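Local coordinates for DUF5618 domain-containing protein (Dyadobacter fermentans, PDB 3MFN), which is of unknown function but folds as a small, almost wholly helical DUF5618 domain that is found together with a second copy of itself, at residues Arg40-Ala45 against His71-Gly76; Ala80-Phe85 against Val95-Ser100; Lys107-Thr112 against Glu143-Trp148. One frame throughout, in Å; residues are numbered along the deposited sequence. Where two conformers were deposited one is given.

Contact 1: residues Arg40-Ala45 against His71-Gly76; sequences RYLNNA and HTAYSG
Tyr41 holds its CG anti to its own carbonyl carbon (chi1 -81°), a setting that lays the ring along the flank of the opposing helix beside Thr72, Ser75 and Gly76. Leu42 takes the other course, with CG anti to the backbone N (chi1 -169°); although the CB does not point at the partner, this turn carries the isobutyl end across, and CD1 lies 3.8 Å from Ala73 CB. The two segments run nearly antiparallel, at 164°, and their axes come within 7.5 Å, a close approach for helices that is made possible by small residues. Gly76 has no side chain, and its CA rests directly against Tyr41 CB at 3.4 Å. One turn away Ala45 CB meets Ala73 CB at 3.7 Å, and the backbones draw together until Leu42 CA and Ala73 CA are 4.5 Å apart.

The tyrosine ring does not stack on anything across the interface. Thr72 O lies at its edge, near the ring plane and 3.3 Å from Tyr41 CD1, while Ser75 CB approaches obliquely near CE1. In return the methyl of Thr72 is turned to the facing backbone, with CG2 3.4 Å from Tyr41 O. The hydroxyls serve their own helix: Ser75 OG donates to His71 O at 2.7 Å from above the carbonyl plane, and Thr72 OG1 bonds to Met68 O one turn back. Phe139 of helix 132-153 also touches both Leu42 and Ala73, so a third helix joins the apolar side of the pair.

Chemically, then, the helices are joined by dispersion and close fit, with the aromatic C-H beside Thr72 O adding at most a weak polar touch. That carbonyl already accepts from Gly76 N and the serine and threonine oxygens are satisfied locally, which leaves the interface to depend on shape.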
# COMPACT_ATOMS: atom_id res chain seq x y z
N ARG A 40 9.52 19.30 -6.90
CA ARG A 40 10.90 18.90 -7.07
C ARG A 40 11.21 17.65 -6.24
O ARG A 40 11.90 16.78 -6.71
CB ARG A 40 11.85 20.06 -6.78
CG ARG A 40 11.73 21.24 -7.81
CD ARG A 40 11.80 20.75 -9.26
NE ARG A 40 13.01 19.95 -9.51
CZ ARG A 40 14.11 20.39 -10.13
NH1 ARG A 40 15.14 19.57 -10.26
NH2 ARG A 40 14.17 21.64 -10.62
N TYR A 41 10.66 17.55 -5.03
CA TYR A 41 10.85 16.37 -4.18
C TYR A 41 10.22 15.15 -4.86
O TYR A 41 10.81 14.07 -4.92
CB TYR A 41 10.22 16.54 -2.79
CG TYR A 41 10.97 17.31 -1.74
CD1 TYR A 41 11.40 16.69 -0.60
CD2 TYR A 41 11.18 18.69 -1.84
CE1 TYR A 41 12.05 17.36 0.40
CE2 TYR A 41 11.87 19.43 -0.79
CZ TYR A 41 12.29 18.73 0.32
OH TYR A 41 12.92 19.30 1.39
N LEU A 42 8.99 15.32 -5.33
CA LEU A 42 8.29 14.21 -5.99
C LEU A 42 9.01 13.70 -7.21
O LEU A 42 9.16 12.49 -7.38
CB LEU A 42 6.86 14.61 -6.33
CG LEU A 42 5.87 13.54 -6.78
CD1 LEU A 42 5.79 12.33 -5.82
CD2 LEU A 42 4.45 14.19 -6.97
N ASN A 43 9.45 14.61 -8.07
CA ASN A 43 10.17 14.21 -9.27
C ASN A 43 11.53 13.68 -9.00
O ASN A 43 12.00 12.72 -9.69
CB ASN A 43 10.21 15.36 -10.28
CG ASN A 43 8.80 15.63 -10.86
OD1 ASN A 43 8.06 14.66 -11.14
ND2 ASN A 43 8.42 16.89 -11.01
N ASN A 44 12.19 14.22 -7.97
CA ASN A 44 13.45 13.61 -7.54
C ASN A 44 13.21 12.18 -7.15
O ASN A 44 13.98 11.32 -7.51
CB ASN A 44 14.09 14.34 -6.35
CG ASN A 44 14.84 15.59 -6.73
OD1 ASN A 44 15.47 16.19 -5.87
ND2 ASN A 44 14.81 15.99 -7.98
N ALA A 45 12.16 11.94 -6.37
CA ALA A 45 11.78 10.61 -5.96
C ALA A 45 11.54 9.66 -7.15
O ALA A 45 11.98 8.51 -7.14
CB ALA A 45 10.52 10.63 -5.04
N HIS A 71 10.63 8.38 1.19
CA HIS A 71 10.80 9.43 2.16
C HIS A 71 10.80 10.81 1.47
O HIS A 71 10.07 11.76 1.90
CB HIS A 71 12.10 9.24 2.93
CG HIS A 71 12.33 10.31 3.92
ND1 HIS A 71 11.52 10.45 5.03
CD2 HIS A 71 13.16 11.38 3.91
CE1 HIS A 71 11.89 11.53 5.69
NE2 HIS A 71 12.93 12.08 5.05
N THR A 72 11.52 10.88 0.35
CA THR A 72 11.62 12.09 -0.41
C THR A 72 10.24 12.54 -0.96
O THR A 72 9.83 13.75 -0.81
CB THR A 72 12.64 11.93 -1.55
OG1 THR A 72 13.88 11.57 -1.00
CG2 THR A 72 12.85 13.24 -2.35
N ALA A 73 9.52 11.61 -1.60
CA ALA A 73 8.16 11.92 -2.09
C ALA A 73 7.22 12.37 -0.97
O ALA A 73 6.56 13.39 -1.10
CB ALA A 73 7.54 10.73 -2.84
N TYR A 74 7.17 11.63 0.13
CA TYR A 74 6.40 11.98 1.27
C TYR A 74 6.80 13.34 1.88
O TYR A 74 5.90 14.14 2.19
CB TYR A 74 6.48 10.92 2.34
CG TYR A 74 5.56 11.18 3.53
CD1 TYR A 74 4.19 11.16 3.37
CD2 TYR A 74 6.07 11.42 4.81
CE1 TYR A 74 3.35 11.37 4.43
CE2 TYR A 74 5.24 11.59 5.89
CZ TYR A 74 3.88 11.58 5.68
OH TYR A 74 3.06 11.81 6.70
N SER A 75 8.10 13.63 1.98
CA SER A 75 8.60 14.90 2.51
C SER A 75 8.15 16.05 1.57
O SER A 75 7.87 17.16 2.02
CB SER A 75 10.13 14.85 2.63
OG SER A 75 10.50 13.87 3.59
N GLY A 76 8.06 15.75 0.28
CA GLY A 76 7.51 16.72 -0.67
C GLY A 76 6.10 17.15 -0.34
O GLY A 76 5.77 18.34 -0.28

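Contact 2: residues Ala80-Phe85 against Val95-Ser100; sequences ALDHYF and VDWYKS
Tyr98 offers its ring to unlike neighbours: Trp97 CE3 lies over the centre of one face, and the carboxylate oxygen OD1 of Asp82 stands at the edge, near the ring plane. Leu81 reaches the same ring obliquely, its CB 3.9 Å from Tyr98 CD1. The indole in turn has Tyr98 CE1 at its own edge, in plane, and its far corner CH2 meets Phe85 CB at 3.6 Å. Trp97 gets there because its CG is anti to the backbone N (chi1 -170°), which swings the ring across to helix 63-85.

The polar link is short. Tyr98 OH donates to Asp82 OD1 at 2.6 Å, on the syn lone pair, with carboxylate and ring planes 37° apart. The same oxygen forms a salt bridge with Lys93 NZ, so one carboxylate atom ties the tyrosine to the loop before its helix; the lysine charge would probably help keep the aspartate ionised.

Such bridging by the two long aromatic side chains of helix 95-103 suits segments whose axes remain 11.5 Å apart and cross at 58°. The contact brings the short helix 95-103 back against the end of helix 63-85, while Leu81 also packs on Ile145 and Val149 of helix 132-153 and on Phe113 of helix 107-126.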
# COMPACT_ATOMS: atom_id res chain seq x y z
N ALA A 80 4.60 20.98 0.97
CA ALA A 80 3.43 21.72 0.53
C ALA A 80 2.47 21.93 1.70
O ALA A 80 2.05 23.05 1.92
CB ALA A 80 2.70 21.01 -0.66
N LEU A 81 2.17 20.88 2.47
CA LEU A 81 1.26 21.02 3.61
C LEU A 81 1.74 21.98 4.70
O LEU A 81 0.94 22.76 5.23
CB LEU A 81 0.87 19.65 4.20
CG LEU A 81 0.09 18.70 3.25
CD1 LEU A 81 -0.14 17.34 3.86
CD2 LEU A 81 -1.27 19.30 2.82
N ASP A 82 3.03 21.95 5.00
CA ASP A 82 3.60 22.79 6.05
C ASP A 82 3.50 24.24 5.65
O ASP A 82 3.28 25.12 6.50
CB ASP A 82 5.08 22.46 6.28
CG ASP A 82 5.26 21.16 7.03
OD1 ASP A 82 4.31 20.77 7.69
OD2 ASP A 82 6.34 20.53 6.95
N HIS A 83 3.67 24.49 4.35
CA HIS A 83 3.58 25.83 3.86
C HIS A 83 2.14 26.33 3.90
O HIS A 83 1.92 27.46 4.20
CB HIS A 83 4.16 26.03 2.44
CG HIS A 83 4.14 27.47 2.02
ND1 HIS A 83 5.22 28.32 2.21
CD2 HIS A 83 3.18 28.22 1.44
CE1 HIS A 83 4.91 29.53 1.78
NE2 HIS A 83 3.68 29.49 1.29
N TYR A 84 1.16 25.47 3.65
CA TYR A 84 -0.25 25.91 3.67
C TYR A 84 -0.80 26.10 5.11
O TYR A 84 -1.52 27.07 5.39
CB TYR A 84 -1.10 24.89 2.91
CG TYR A 84 -2.58 25.23 2.84
CD1 TYR A 84 -3.00 26.44 2.34
CD2 TYR A 84 -3.56 24.32 3.23
CE1 TYR A 84 -4.40 26.78 2.27
CE2 TYR A 84 -4.94 24.64 3.16
CZ TYR A 84 -5.34 25.87 2.68
OH TYR A 84 -6.67 26.19 2.60
N PHE A 85 -0.51 25.14 5.99
CA PHE A 85 -1.11 25.10 7.34
C PHE A 85 -0.26 25.86 8.37
O PHE A 85 -0.72 26.20 9.47
CB PHE A 85 -1.30 23.65 7.79
CG PHE A 85 -2.40 22.90 7.07
CD1 PHE A 85 -3.68 23.40 7.00
CD2 PHE A 85 -2.16 21.67 6.53
CE1 PHE A 85 -4.67 22.71 6.37
CE2 PHE A 85 -3.14 20.98 5.92
CZ PHE A 85 -4.39 21.50 5.82
N VAL A 95 1.87 12.66 11.93
CA VAL A 95 0.82 12.36 11.00
C VAL A 95 -0.51 12.87 11.51
O VAL A 95 -1.30 13.33 10.71
CB VAL A 95 0.70 10.87 10.67
CG1 VAL A 95 0.22 10.06 11.90
CG2 VAL A 95 -0.28 10.67 9.47
N ASP A 96 -0.74 12.80 12.81
CA ASP A 96 -2.02 13.26 13.38
C ASP A 96 -2.24 14.78 13.20
O ASP A 96 -3.36 15.21 12.99
CB ASP A 96 -2.15 12.84 14.87
CG ASP A 96 -2.18 11.32 15.01
OD1 ASP A 96 -2.90 10.67 14.23
OD2 ASP A 96 -1.43 10.78 15.85
N TRP A 97 -1.18 15.57 13.23
CA TRP A 97 -1.30 16.97 12.97
C TRP A 97 -1.79 17.22 11.54
O TRP A 97 -2.69 18.05 11.31
CB TRP A 97 0.01 17.67 13.24
CG TRP A 97 -0.12 19.11 13.22
CD1 TRP A 97 -0.61 19.92 14.24
CD2 TRP A 97 0.17 19.97 12.14
NE1 TRP A 97 -0.61 21.20 13.85
CE2 TRP A 97 -0.13 21.28 12.57
CE3 TRP A 97 0.65 19.77 10.84
CZ2 TRP A 97 0.07 22.40 11.76
CZ3 TRP A 97 0.82 20.88 10.03
CH2 TRP A 97 0.51 22.18 10.50
N TYR A 98 -1.28 16.49 10.57
CA TYR A 98 -1.73 16.72 9.17
C TYR A 98 -3.15 16.24 9.01
O TYR A 98 -3.97 16.92 8.39
CB TYR A 98 -0.80 16.04 8.14
CG TYR A 98 0.60 16.60 8.23
CD1 TYR A 98 0.91 17.75 7.58
CD2 TYR A 98 1.56 16.02 9.00
CE1 TYR A 98 2.15 18.29 7.66
CE2 TYR A 98 2.82 16.56 9.09
CZ TYR A 98 3.11 17.68 8.41
OH TYR A 98 4.35 18.30 8.47
N LYS A 99 -3.47 15.11 9.62
CA LYS A 99 -4.86 14.57 9.46
C LYS A 99 -5.95 15.47 10.08
O LYS A 99 -7.03 15.70 9.50
CB LYS A 99 -4.94 13.18 10.09
CG LYS A 99 -4.14 12.10 9.26
CD LYS A 99 -3.92 10.76 10.02
CE LYS A 99 -5.22 10.04 10.36
NZ LYS A 99 -5.08 8.92 11.36
N SER A 100 -5.69 15.97 11.28
CA SER A 100 -6.72 16.76 11.95
C SER A 100 -6.86 18.11 11.20
O SER A 100 -7.98 18.58 11.00
CB SER A 100 -6.42 16.88 13.45
OG SER A 100 -5.50 17.90 13.72

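Contact 3: residues Lys107-Thr112 against Glu143-Trp148; sequences KKILNT and EIIIDW
Ile109 is the main bump of this interface, pushing into a hollow formed by Ile144, Ile145 and Trp148 on the facing helix. Both of its branches lie against the indole, and each also reaches one of the isoleucines. CG1, placed beside the backbone N (chi1 -66°), lies over a face of the indole, 3.8 Å from the centroid of its five-membered ring and only 24° off the normal, a CH-pi contact. CG2 settles toward the rim of the ring and also presses on Ile145 CD1 at 3.4 Å, tighter than usual for two carbons, the two isoleucines lying alongside with their ends pointing opposite ways. CD1 completes the fit, bending over Trp148 CG and CD1 and reaching Ile144 CG2 at 4.0 Å.

One turn on, Thr112 supplies a smaller bump. Its methyl enters the notch between two isoleucines, with CG2 3.7 Å from Ile145 CD1 and 3.9 Å from Ile144 CG2. Ile145 CD1 is thus itself a protrusion, lodged between Ile109 and Thr112. The threonine can present carbon to this seam because its OG1 turns back to its own helix, donating to Lys108 O at 2.8 Å; Thr112 N reaches that oxygen from the opposite face of the carbonyl plane.

The fit is between helices at a moderate slant, the segment axes 10.1 Å apart and the chain directions 139° from each other. Trp148, besides receiving Ile109, packs on Leu102 of helix 95-103 and on Phe85 of helix 63-85, and its ring meets Tyr84 almost at right angles. On the outer side of helix 107-126 lies the second subunit, where Glu56 of that subunit forms a salt bridge with Lys107 and its Phe59 packs against Thr112, so this buried seam of helix 132-153 and helix 107-126 runs just beneath the subunit interface.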
# COMPACT_ATOMS: atom_id res chain seq x y z
N LYS A 107 -12.88 15.80 3.07
CA LYS A 107 -12.70 14.42 3.50
C LYS A 107 -12.04 13.56 2.41
O LYS A 107 -11.31 12.59 2.71
CB LYS A 107 -14.07 13.87 3.91
CG LYS A 107 -14.14 12.36 4.19
CD LYS A 107 -15.44 11.73 3.62
CE LYS A 107 -16.39 11.27 4.70
NZ LYS A 107 -17.54 10.51 4.08
N LYS A 108 -12.33 13.91 1.16
CA LYS A 108 -11.71 13.24 0.05
C LYS A 108 -10.21 13.45 0.17
O LYS A 108 -9.45 12.53 -0.10
CB LYS A 108 -12.18 13.78 -1.30
CG LYS A 108 -12.06 12.70 -2.42
CD LYS A 108 -11.79 13.25 -3.84
CE LYS A 108 -11.91 12.15 -4.94
NZ LYS A 108 -10.94 11.00 -4.73
N ILE A 109 -9.81 14.65 0.59
CA ILE A 109 -8.41 15.01 0.60
C ILE A 109 -7.77 14.37 1.81
O ILE A 109 -6.62 13.95 1.73
CB ILE A 109 -8.17 16.53 0.48
CG1 ILE A 109 -8.63 17.01 -0.91
CG2 ILE A 109 -6.68 16.90 0.52
CD1 ILE A 109 -7.70 16.56 -2.07
N LEU A 110 -8.51 14.27 2.91
CA LEU A 110 -8.08 13.49 4.07
C LEU A 110 -7.75 12.06 3.67
O LEU A 110 -6.61 11.60 3.90
CB LEU A 110 -9.11 13.49 5.19
CG LEU A 110 -8.85 12.60 6.42
CD1 LEU A 110 -7.55 12.97 7.09
CD2 LEU A 110 -10.09 12.67 7.51
N ASN A 111 -8.69 11.38 3.03
CA ASN A 111 -8.49 9.98 2.67
C ASN A 111 -7.31 9.87 1.72
O ASN A 111 -6.52 8.95 1.84
CB ASN A 111 -9.73 9.36 2.01
CG ASN A 111 -10.87 9.14 2.99
OD1 ASN A 111 -10.66 9.04 4.18
ND2 ASN A 111 -12.08 9.07 2.48
N THR A 112 -7.21 10.80 0.77
CA THR A 112 -6.11 10.83 -0.16
C THR A 112 -4.76 10.92 0.58
O THR A 112 -3.80 10.20 0.24
CB THR A 112 -6.26 12.00 -1.21
OG1 THR A 112 -7.47 11.83 -1.94
CG2 THR A 112 -5.08 12.10 -2.21
N GLU A 143 0.55 13.92 -5.94
CA GLU A 143 0.34 15.08 -6.79
C GLU A 143 -1.05 15.69 -6.58
O GLU A 143 -1.24 16.88 -6.69
CB GLU A 143 0.53 14.72 -8.27
CG GLU A 143 0.41 15.89 -9.22
CD GLU A 143 1.69 16.76 -9.31
OE1 GLU A 143 2.74 16.39 -8.72
OE2 GLU A 143 1.66 17.78 -10.04
N ILE A 144 -2.04 14.85 -6.23
CA ILE A 144 -3.36 15.34 -5.90
C ILE A 144 -3.32 16.27 -4.72
O ILE A 144 -3.96 17.34 -4.72
CB ILE A 144 -4.39 14.21 -5.66
CG1 ILE A 144 -4.85 13.58 -6.98
CG2 ILE A 144 -5.64 14.77 -4.97
CD1 ILE A 144 -5.70 12.26 -6.78
N ILE A 145 -2.56 15.90 -3.71
CA ILE A 145 -2.46 16.70 -2.50
C ILE A 145 -1.69 17.99 -2.79
O ILE A 145 -2.05 19.06 -2.31
CB ILE A 145 -1.71 15.97 -1.34
CG1 ILE A 145 -2.48 14.73 -0.89
CG2 ILE A 145 -1.53 16.93 -0.17
CD1 ILE A 145 -3.93 15.05 -0.38
N ILE A 146 -0.63 17.91 -3.59
CA ILE A 146 0.14 19.13 -3.88
C ILE A 146 -0.72 20.09 -4.70
O ILE A 146 -0.70 21.29 -4.44
CB ILE A 146 1.45 18.83 -4.56
CG1 ILE A 146 2.35 18.06 -3.59
CG2 ILE A 146 2.05 20.16 -5.05
CD1 ILE A 146 3.57 17.36 -4.15
N ASP A 147 -1.50 19.58 -5.65
CA ASP A 147 -2.36 20.45 -6.46
C ASP A 147 -3.45 21.05 -5.60
O ASP A 147 -3.83 22.20 -5.80
CB ASP A 147 -3.04 19.68 -7.59
CG ASP A 147 -2.08 19.21 -8.66
OD1 ASP A 147 -0.86 19.59 -8.70
OD2 ASP A 147 -2.57 18.42 -9.50
N TRP A 148 -3.97 20.29 -4.65
CA TRP A 148 -4.99 20.83 -3.75
C TRP A 148 -4.45 22.06 -3.00
O TRP A 148 -5.10 23.11 -2.91
CB TRP A 148 -5.44 19.73 -2.77
CG TRP A 148 -6.43 20.19 -1.77
CD1 TRP A 148 -7.78 20.26 -1.92
CD2 TRP A 148 -6.16 20.61 -0.42
NE1 TRP A 148 -8.37 20.69 -0.74
CE2 TRP A 148 -7.40 20.91 0.19
CE3 TRP A 148 -4.99 20.72 0.35
CZ2 TRP A 148 -7.50 21.37 1.50
CZ3 TRP A 148 -5.10 21.18 1.68
CH2 TRP A 148 -6.35 21.50 2.23

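In the fold
Contacts 1 and 2 share helix 63-85, meeting helix 34-52 and helix 95-103 respectively; contact 3 joins helices 107-126 and 132-153. It is the most buried of the three, and its chemistry is almost purely hydrocarbon and indole. Contact 1, partly buried, trades bulk for backbone proximity, while contact 2, further from the centre of the chain, is the one where a hydrogen bond links the segments. The three join into one helical body: Leu42 touches Glu143 between contacts 1 and 3, and Leu81 on Ile145, with Tyr84 and Phe85 on Trp148, carries contact 2 into contact 3. Of the three, contact 3 alone lies within reach of the second subunit.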